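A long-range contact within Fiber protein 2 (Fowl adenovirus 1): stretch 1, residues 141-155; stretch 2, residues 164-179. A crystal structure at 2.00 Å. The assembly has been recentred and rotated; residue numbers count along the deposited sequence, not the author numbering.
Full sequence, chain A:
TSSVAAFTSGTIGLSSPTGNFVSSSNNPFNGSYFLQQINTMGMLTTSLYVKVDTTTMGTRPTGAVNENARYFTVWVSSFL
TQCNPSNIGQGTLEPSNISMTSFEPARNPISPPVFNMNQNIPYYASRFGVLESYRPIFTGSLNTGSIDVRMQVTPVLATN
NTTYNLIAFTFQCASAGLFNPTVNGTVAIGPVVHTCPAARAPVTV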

# COMPACT_ATOMS: atom_id res chain seq x y z
N SER A 141 20.24 9.49 21.45
CA SER A 141 20.10 8.17 22.05
C SER A 141 18.70 7.56 21.87
O SER A 141 18.49 6.42 22.26
CB SER A 141 20.44 8.22 23.55
OG SER A 141 19.59 9.13 24.26
N LEU A 142 17.76 8.31 21.30
CA LEU A 142 16.39 7.77 21.06
C LEU A 142 16.45 6.60 20.08
O LEU A 142 17.07 6.72 19.03
CB LEU A 142 15.45 8.86 20.51
CG LEU A 142 13.98 8.49 20.20
CD1 LEU A 142 13.21 7.97 21.42
CD2 LEU A 142 13.28 9.69 19.59
N ASN A 143 15.84 5.48 20.48
CA ASN A 143 15.73 4.27 19.64
C ASN A 143 14.39 3.58 19.88
O ASN A 143 14.23 2.76 20.79
CB ASN A 143 16.90 3.28 19.88
CG ASN A 143 16.97 2.16 18.83
OD1 ASN A 143 15.96 1.76 18.24
ND2 ASN A 143 18.17 1.65 18.60
N THR A 144 13.42 3.93 19.05
CA THR A 144 12.07 3.33 19.09
C THR A 144 11.99 1.94 18.46
O THR A 144 10.97 1.24 18.60
CB THR A 144 11.07 4.22 18.30
OG1 THR A 144 11.50 4.33 16.93
CG2 THR A 144 10.96 5.64 18.92
N GLY A 145 13.04 1.53 17.76
CA GLY A 145 12.95 0.36 16.88
C GLY A 145 12.06 0.68 15.66
O GLY A 145 11.85 1.84 15.32
N SER A 146 11.57 -0.36 15.00
CA SER A 146 10.58 -0.20 13.91
C SER A 146 9.22 0.22 14.50
O SER A 146 8.93 -0.02 15.65
CB SER A 146 10.43 -1.49 13.08
OG SER A 146 11.53 -1.63 12.19
N ILE A 147 8.42 0.85 13.65
CA ILE A 147 7.12 1.42 14.03
C ILE A 147 6.10 0.92 13.00
O ILE A 147 6.25 1.15 11.82
CB ILE A 147 7.14 2.99 14.01
CG1 ILE A 147 8.12 3.55 15.05
CG2 ILE A 147 5.76 3.55 14.25
CD1 ILE A 147 8.34 5.08 14.94
N ASP A 148 5.09 0.19 13.46
CA ASP A 148 3.96 -0.14 12.62
C ASP A 148 2.94 0.97 12.79
O ASP A 148 2.81 1.53 13.89
CB ASP A 148 3.34 -1.44 13.08
CG ASP A 148 4.24 -2.64 12.84
OD1 ASP A 148 5.02 -2.61 11.86
OD2 ASP A 148 4.12 -3.60 13.62
N VAL A 149 2.23 1.29 11.71
CA VAL A 149 1.15 2.26 11.76
C VAL A 149 -0.20 1.62 11.39
O VAL A 149 -0.35 1.07 10.28
CB VAL A 149 1.43 3.44 10.81
CG1 VAL A 149 0.43 4.57 11.06
CG2 VAL A 149 2.89 3.95 10.99
N ARG A 150 -1.14 1.65 12.33
CA ARG A 150 -2.55 1.30 12.06
C ARG A 150 -3.31 2.51 11.54
O ARG A 150 -3.23 3.59 12.10
CB ARG A 150 -3.21 0.77 13.32
CG ARG A 150 -4.64 0.23 13.10
CD ARG A 150 -4.63 -1.09 12.43
NE ARG A 150 -4.03 -2.12 13.26
CZ ARG A 150 -3.91 -3.40 12.92
NH1 ARG A 150 -4.33 -3.83 11.75
NH2 ARG A 150 -3.37 -4.26 13.78
N MET A 151 -4.05 2.34 10.44
CA MET A 151 -4.76 3.44 9.82
C MET A 151 -6.27 3.13 9.74
O MET A 151 -6.68 2.08 9.20
CB MET A 151 -4.17 3.75 8.47
CG MET A 151 -2.64 3.99 8.50
SD MET A 151 -1.92 3.76 6.87
CE MET A 151 -0.24 3.37 7.30
N GLN A 152 -7.09 4.02 10.32
CA GLN A 152 -8.50 3.77 10.53
C GLN A 152 -9.31 5.05 10.35
O GLN A 152 -9.19 6.01 11.14
CB GLN A 152 -8.72 3.19 11.93
CG GLN A 152 -10.18 2.81 12.26
CD GLN A 152 -10.38 2.68 13.76
OE1 GLN A 152 -9.94 1.71 14.37
NE2 GLN A 152 -11.01 3.68 14.36
N VAL A 153 -10.13 5.09 9.30
CA VAL A 153 -11.13 6.16 9.18
C VAL A 153 -12.15 5.97 10.32
O VAL A 153 -12.69 4.88 10.52
CB VAL A 153 -11.81 6.15 7.84
CG1 VAL A 153 -13.02 7.09 7.82
CG2 VAL A 153 -10.81 6.52 6.77
N THR A 154 -12.40 7.03 11.08
CA THR A 154 -13.10 6.94 12.35
C THR A 154 -14.08 8.10 12.50
O THR A 154 -13.75 9.23 12.15
CB THR A 154 -12.09 7.06 13.54
OG1 THR A 154 -10.99 6.14 13.36
CG2 THR A 154 -12.77 6.82 14.83
N PRO A 155 -15.30 7.83 12.98
CA PRO A 155 -16.22 8.94 13.32
C PRO A 155 -15.83 9.63 14.63
O PRO A 155 -15.69 8.96 15.63
CB PRO A 155 -17.58 8.25 13.48
CG PRO A 155 -17.30 6.82 13.64
CD PRO A 155 -15.88 6.52 13.23
N TYR A 164 -17.89 13.67 12.92
CA TYR A 164 -17.14 13.95 11.69
C TYR A 164 -16.16 12.77 11.41
O TYR A 164 -15.53 12.22 12.33
CB TYR A 164 -16.29 15.22 11.84
CG TYR A 164 -17.05 16.48 12.15
CD1 TYR A 164 -17.22 17.47 11.19
CD2 TYR A 164 -17.58 16.70 13.43
CE1 TYR A 164 -17.92 18.66 11.48
CE2 TYR A 164 -18.28 17.88 13.73
CZ TYR A 164 -18.45 18.85 12.75
OH TYR A 164 -19.15 20.02 13.04
N ASN A 165 -16.01 12.43 10.14
CA ASN A 165 -15.11 11.33 9.73
C ASN A 165 -13.70 11.83 9.43
O ASN A 165 -13.48 12.63 8.53
CB ASN A 165 -15.69 10.58 8.55
CG ASN A 165 -17.03 9.91 8.85
OD1 ASN A 165 -17.26 9.34 9.93
ND2 ASN A 165 -17.92 10.00 7.91
N LEU A 166 -12.76 11.37 10.25
CA LEU A 166 -11.33 11.68 10.15
C LEU A 166 -10.53 10.37 10.02
O LEU A 166 -11.08 9.29 10.27
CB LEU A 166 -10.85 12.42 11.40
CG LEU A 166 -11.12 13.95 11.49
CD1 LEU A 166 -12.63 14.27 11.54
CD2 LEU A 166 -10.37 14.52 12.70
N ILE A 167 -9.24 10.48 9.67
CA ILE A 167 -8.31 9.34 9.67
C ILE A 167 -7.40 9.34 10.91
O ILE A 167 -6.63 10.26 11.09
CB ILE A 167 -7.41 9.30 8.37
CG1 ILE A 167 -8.22 9.62 7.11
CG2 ILE A 167 -6.69 7.90 8.28
CD1 ILE A 167 -7.42 10.01 5.89
N ALA A 168 -7.48 8.30 11.74
CA ALA A 168 -6.57 8.10 12.85
C ALA A 168 -5.38 7.24 12.39
O ALA A 168 -5.57 6.18 11.79
CB ALA A 168 -7.28 7.43 14.02
N PHE A 169 -4.17 7.74 12.65
CA PHE A 169 -2.91 7.02 12.42
C PHE A 169 -2.31 6.75 13.78
O PHE A 169 -1.94 7.69 14.47
CB PHE A 169 -1.91 7.86 11.65
CG PHE A 169 -2.25 8.09 10.21
CD1 PHE A 169 -1.55 7.47 9.21
CD2 PHE A 169 -3.24 9.00 9.86
CE1 PHE A 169 -1.84 7.69 7.89
CE2 PHE A 169 -3.54 9.23 8.50
CZ PHE A 169 -2.86 8.58 7.52
N THR A 170 -2.23 5.49 14.20
CA THR A 170 -1.57 5.16 15.46
C THR A 170 -0.23 4.49 15.18
O THR A 170 -0.16 3.42 14.55
CB THR A 170 -2.44 4.36 16.43
OG1 THR A 170 -3.64 5.08 16.75
CG2 THR A 170 -1.69 4.09 17.74
N PHE A 171 0.83 5.16 15.64
CA PHE A 171 2.21 4.73 15.46
C PHE A 171 2.58 3.84 16.62
O PHE A 171 2.53 4.26 17.76
CB PHE A 171 3.13 5.95 15.39
CG PHE A 171 2.86 6.82 14.19
CD1 PHE A 171 3.70 6.80 13.10
CD2 PHE A 171 1.75 7.66 14.15
CE1 PHE A 171 3.46 7.58 11.98
CE2 PHE A 171 1.49 8.46 13.02
CZ PHE A 171 2.34 8.43 11.95
N GLN A 172 2.95 2.60 16.31
CA GLN A 172 3.19 1.60 17.32
C GLN A 172 4.68 1.24 17.34
O GLN A 172 5.15 0.42 16.52
CB GLN A 172 2.32 0.39 17.04
CG GLN A 172 0.85 0.78 16.72
CD GLN A 172 -0.08 -0.39 16.57
OE1 GLN A 172 -1.30 -0.24 16.73
NE2 GLN A 172 0.47 -1.57 16.28
N CYS A 173 5.41 1.87 18.26
CA CYS A 173 6.87 1.67 18.43
C CYS A 173 7.19 0.31 19.02
O CYS A 173 6.51 -0.15 19.95
CB CYS A 173 7.47 2.74 19.35
SG CYS A 173 7.42 4.41 18.73
N ALA A 174 8.22 -0.34 18.48
CA ALA A 174 8.66 -1.66 19.00
C ALA A 174 9.25 -1.54 20.40
O ALA A 174 9.09 -2.47 21.22
CB ALA A 174 9.65 -2.32 18.04
N SER A 175 9.91 -0.40 20.67
CA SER A 175 10.61 -0.12 21.94
C SER A 175 10.18 1.18 22.57
O SER A 175 9.91 2.17 21.88
CB SER A 175 12.13 -0.02 21.71
OG SER A 175 12.66 -1.27 21.32
N ALA A 176 10.17 1.19 23.90
CA ALA A 176 9.89 2.40 24.69
C ALA A 176 11.06 3.39 24.59
O ALA A 176 12.22 2.99 24.43
CB ALA A 176 9.58 2.03 26.16
N GLY A 177 10.77 4.69 24.62
CA GLY A 177 11.84 5.67 24.66
C GLY A 177 11.46 7.11 24.34
O GLY A 177 12.01 8.05 24.93
N LEU A 178 10.54 7.28 23.39
CA LEU A 178 10.10 8.60 22.96
C LEU A 178 9.53 9.42 24.12
O LEU A 178 9.61 10.64 24.09
CB LEU A 178 9.05 8.47 21.85
CG LEU A 178 8.54 9.75 21.14
CD1 LEU A 178 9.67 10.58 20.55
CD2 LEU A 178 7.52 9.39 20.06
N PHE A 179 8.96 8.75 25.12
CA PHE A 179 8.25 9.40 26.23
C PHE A 179 8.95 9.26 27.59
O PHE A 179 8.39 9.62 28.62
CB PHE A 179 6.80 8.86 26.27
CG PHE A 179 6.09 9.04 24.96
CD1 PHE A 179 5.85 10.33 24.48
CD2 PHE A 179 5.75 7.95 24.18
CE1 PHE A 179 5.24 10.52 23.27
CE2 PHE A 179 5.13 8.13 22.96
CZ PHE A 179 4.89 9.41 22.50
O HOH W 1 15.22 -1.02 19.59
O HOH W 2 3.12 -3.12 16.54
O HOH W 3 -3.73 -1.44 16.20
O HOH W 4 -1.57 -3.74 16.05

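The apolar centre of the contact lies on one face of a two-stranded antiparallel ladder, where Ile 147, Val 149, Met 151 and Val 153 meet Cys 173, Phe 171, Phe 169 and Ile 167, all buried. Val 149 touches both aromatic rings: its CG1 lies over one face of Phe 171, 4.2 Å from the ring centroid, and approaches the edge of Phe 169 at CD1 (4.0 Å). Branching at CB also lets Val 149 place CG2 3.6 Å from Phe 171 CD1, while the flexible Met 151 brings CG to 3.7 Å from Phe 169 CD1. Ile 147 extends the packing, with CG2 3.7 Å from Phe 171 CB and CG1 3.8 Å from Cys 173 SG. Together the stretches bury 1147 Å², both sides summed.

Beneath these side chains the backbones pair through Asp 148, Arg 150, Gln 152 and Thr 154, each exchanging two hydrogen bonds with its partner; the shortest runs from Gln 172 N to Asp 148 O (2.6 Å).

The side chains of these residues occupy the other face, where Gln 172 covers the polar edge. Its amide can both donate and accept, and waters link its NE2 to Asp 148 OD2 and its OE1 to Arg 150 NE, in keeping with the partial exposure of Asp 148 and Gln 172. Past the strands, Ser 175 N donates to Thr 144 O (2.8 Å). Gly 145 suits the adjoining loop: its phi is positive, and a CB would crowd Ala 174 CB.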